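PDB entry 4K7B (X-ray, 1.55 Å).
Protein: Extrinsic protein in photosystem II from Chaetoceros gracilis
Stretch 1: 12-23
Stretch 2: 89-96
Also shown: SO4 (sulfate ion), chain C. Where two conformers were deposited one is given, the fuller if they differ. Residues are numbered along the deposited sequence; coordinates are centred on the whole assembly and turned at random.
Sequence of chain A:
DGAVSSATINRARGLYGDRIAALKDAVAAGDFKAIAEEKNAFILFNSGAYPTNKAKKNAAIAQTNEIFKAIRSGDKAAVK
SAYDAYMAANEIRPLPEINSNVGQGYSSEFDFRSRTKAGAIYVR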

# COMPACT_ATOMS: atom_id res chain seq x y z
N ALA A 12 -3.82 -12.77 3.45
CA ALA A 12 -3.56 -11.82 2.38
C ALA A 12 -3.71 -10.36 2.85
O ALA A 12 -2.86 -9.51 2.57
N ARG A 13 -4.78 -10.09 3.59
CA ARG A 13 -5.02 -8.74 4.08
C ARG A 13 -3.90 -8.29 5.01
O ARG A 13 -3.40 -7.17 4.93
N GLY A 14 -3.49 -9.20 5.92
CA GLY A 14 -2.43 -8.91 6.86
C GLY A 14 -1.09 -8.69 6.18
O GLY A 14 -0.50 -7.61 6.27
N LEU A 15 -0.61 -9.71 5.48
CA LEU A 15 0.74 -9.65 4.93
C LEU A 15 0.86 -8.60 3.82
O LEU A 15 1.76 -7.73 3.85
N TYR A 16 -0.07 -8.64 2.86
CA TYR A 16 0.07 -7.74 1.72
C TYR A 16 -0.41 -6.34 2.09
O TYR A 16 0.18 -5.34 1.65
N GLY A 17 -1.46 -6.26 2.90
CA GLY A 17 -1.88 -4.96 3.39
C GLY A 17 -0.75 -4.29 4.15
O GLY A 17 -0.55 -3.08 4.00
N ASP A 18 -0.01 -5.05 4.96
CA ASP A 18 1.10 -4.45 5.70
C ASP A 18 2.23 -4.01 4.77
O ASP A 18 2.83 -2.95 4.98
N ARG A 19 2.51 -4.81 3.73
CA ARG A 19 3.50 -4.37 2.74
C ARG A 19 3.09 -3.05 2.10
O ARG A 19 3.93 -2.16 1.86
N ILE A 20 1.80 -2.90 1.82
CA ILE A 20 1.31 -1.67 1.22
C ILE A 20 1.37 -0.49 2.20
O ILE A 20 1.80 0.61 1.84
N ALA A 21 0.98 -0.71 3.44
CA ALA A 21 1.02 0.35 4.44
C ALA A 21 2.45 0.82 4.69
O ALA A 21 2.67 1.99 4.97
N ALA A 22 3.40 -0.11 4.59
CA ALA A 22 4.80 0.20 4.85
C ALA A 22 5.37 1.17 3.82
O ALA A 22 6.47 1.71 4.02
N LEU A 23 4.65 1.38 2.71
CA LEU A 23 5.10 2.32 1.69
C LEU A 23 4.92 3.79 2.07
O LEU A 23 5.28 4.66 1.29
N ALA A 89 -10.18 2.88 0.98
CA ALA A 89 -11.26 2.12 0.36
C ALA A 89 -11.18 0.64 0.68
O ALA A 89 -12.18 -0.07 0.64
N ASN A 90 -9.98 0.17 1.00
CA ASN A 90 -9.77 -1.25 1.22
C ASN A 90 -9.52 -1.63 2.68
O ASN A 90 -9.17 -2.77 2.98
N GLU A 91 -9.73 -0.66 3.57
CA GLU A 91 -9.57 -0.86 5.01
C GLU A 91 -8.18 -1.35 5.36
O GLU A 91 -8.01 -2.19 6.26
N ILE A 92 -7.18 -0.85 4.64
CA ILE A 92 -5.80 -1.12 5.01
C ILE A 92 -5.38 0.01 5.92
O ILE A 92 -5.40 1.17 5.53
N ARG A 93 -5.04 -0.34 7.16
CA ARG A 93 -4.73 0.67 8.15
C ARG A 93 -3.26 1.05 8.09
O ARG A 93 -2.41 0.22 7.80
N PRO A 94 -2.95 2.33 8.33
CA PRO A 94 -1.54 2.71 8.38
C PRO A 94 -0.82 2.01 9.52
O PRO A 94 -1.46 1.47 10.44
N LEU A 95 0.50 1.97 9.46
CA LEU A 95 1.26 1.33 10.53
C LEU A 95 1.53 2.32 11.67
O LEU A 95 1.43 3.53 11.49
N PRO A 96 1.78 1.81 12.89
CA PRO A 96 1.96 2.74 14.02
C PRO A 96 3.04 3.79 13.80
O PRO A 96 4.18 3.46 13.49

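Stretch 1, a helix through most of its length, has a shallow hollow at Gly17, which has no side chain; from stretch 2, which is extended in phi/psi from Ile92 onward, Ile92 and Leu95 pack on the helix. The CA atoms of Gly17 and Ile92 lie 5.7 Å apart, those of Ala21 and Pro94 5.3 Å. Ile92 (chi1 m, chi2 t) is the main bump: its CA-to-CB bond runs sideways, but its end comes nearer, so that CG2 sits 3.3 Å from Gly17 O and 4.3 Å from Ala21 CB, while CD1 reaches Ile20 CD1 at 4.2 Å. An ideal CB on Gly17 would point toward stretch 2, clear of Ile92 CG2 at 3.7 Å, but would clash with Arg13 O at 2.2 Å.

Ala21 points toward stretch 2 as a small knob, its CB 3.5 Å from Arg93 O and 3.9 Å from Leu95 CG. Leu95 (m, t) also points in, its CD1 4.1 Å from Ala22 CB and 3.8 Å from Asp18 O. Water 2 donates to Ala21 O (3.0 Å) and accepts from Leu95 N (2.8 Å).

Arg13 (t, t, m) starts sideways yet reaches across: NH1 donates to Asn90 O at 2.6 Å and 173°, nearly linear. Water 1 accepts from Arg13 NH1 (3.0 Å) and donates to Glu91 O (2.5 Å). Arg19 (m, t, p) points away, its NH1 and NH2 hydrogen-bonding sulfate O1 (2.9 Å) and O4 (2.8 Å), respectively.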

# COMPACT_ATOMS: atom_id res chain seq x y z
CB ALA A 12 -4.46 -12.10 1.19
CB ARG A 13 -6.41 -8.67 4.74
CG ARG A 13 -6.72 -7.38 5.46
CD ARG A 13 -8.22 -7.30 5.82
NE ARG A 13 -9.03 -7.23 4.60
CZ ARG A 13 -9.28 -6.10 3.95
NH1 ARG A 13 -8.81 -4.94 4.41
NH2 ARG A 13 -10.02 -6.12 2.84
CB LEU A 15 1.17 -11.03 4.42
CG LEU A 15 1.35 -12.09 5.50
CD1 LEU A 15 1.60 -13.45 4.85
CD2 LEU A 15 2.51 -11.70 6.42
CB TYR A 16 -0.64 -8.30 0.48
CG TYR A 16 -0.06 -9.63 0.10
CD1 TYR A 16 1.30 -9.74 -0.22
CD2 TYR A 16 -0.83 -10.79 0.10
CE1 TYR A 16 1.85 -10.96 -0.53
CE2 TYR A 16 -0.28 -12.01 -0.21
CZ TYR A 16 1.06 -12.09 -0.53
OH TYR A 16 1.62 -13.30 -0.85
CB ASP A 18 1.64 -5.38 6.79
CG ASP A 18 0.68 -5.53 7.96
OD1 ASP A 18 -0.34 -4.81 8.03
OD2 ASP A 18 0.97 -6.39 8.83
CB ARG A 19 3.74 -5.45 1.67
CG ARG A 19 4.55 -6.63 2.19
CD ARG A 19 4.70 -7.77 1.19
NE ARG A 19 5.21 -7.33 -0.12
CZ ARG A 19 5.42 -8.14 -1.16
NH1 ARG A 19 5.17 -9.45 -1.05
NH2 ARG A 19 5.87 -7.66 -2.32
CB ILE A 20 -0.10 -1.88 0.63
CG1 ILE A 20 -0.02 -2.88 -0.53
CG2 ILE A 20 -0.72 -0.56 0.21
CD1 ILE A 20 -1.36 -3.49 -0.90
CB ALA A 21 0.38 -0.13 5.74
CB ALA A 22 5.64 -1.08 4.90
CB LEU A 23 4.38 2.06 0.35
CG LEU A 23 4.76 0.74 -0.31
CD1 LEU A 23 3.82 0.41 -1.45
CD2 LEU A 23 6.20 0.80 -0.79
CB ALA A 89 -11.26 2.34 -1.15
CB ASN A 90 -8.67 -1.75 0.31
CG ASN A 90 -9.11 -1.75 -1.13
OD1 ASN A 90 -9.92 -2.58 -1.53
ND2 ASN A 90 -8.64 -0.78 -1.90
CB GLU A 91 -10.64 -1.81 5.57
CG GLU A 91 -12.05 -1.24 5.53
CD GLU A 91 -12.95 -1.89 6.56
OE1 GLU A 91 -12.82 -3.11 6.79
OE2 GLU A 91 -13.77 -1.17 7.16
CB ILE A 92 -4.87 -1.16 3.79
CG1 ILE A 92 -5.35 -2.20 2.77
CG2 ILE A 92 -3.45 -1.45 4.23
CD1 ILE A 92 -4.60 -2.14 1.44
CB ARG A 93 -5.13 0.17 9.53
CG ARG A 93 -6.64 -0.08 9.62
CD ARG A 93 -7.08 -0.62 10.96
NE ARG A 93 -8.53 -0.53 11.09
CZ ARG A 93 -9.39 -1.44 10.63
NH1 ARG A 93 -8.93 -2.52 10.01
NH2 ARG A 93 -10.69 -1.27 10.78
CB PRO A 94 -1.59 4.22 8.64
CG PRO A 94 -2.95 4.64 8.18
CD PRO A 94 -3.85 3.49 8.49
CB LEU A 95 2.52 0.67 9.95
CG LEU A 95 2.20 -0.62 9.17
CD1 LEU A 95 3.34 -1.03 8.25
CD2 LEU A 95 1.80 -1.76 10.11
CB PRO A 96 2.29 1.80 15.19
CG PRO A 96 2.47 0.42 14.60
CD PRO A 96 1.70 0.41 13.33
S SO4 C . 7.32 -10.74 -3.93
O1 SO4 C . 6.62 -11.25 -2.75
O2 SO4 C . 8.76 -10.68 -3.67
O3 SO4 C . 7.07 -11.66 -5.05
O4 SO4 C . 6.86 -9.40 -4.28
O HOH W 1 -7.31 -4.54 6.93
O HOH W 2 1.88 3.40 7.53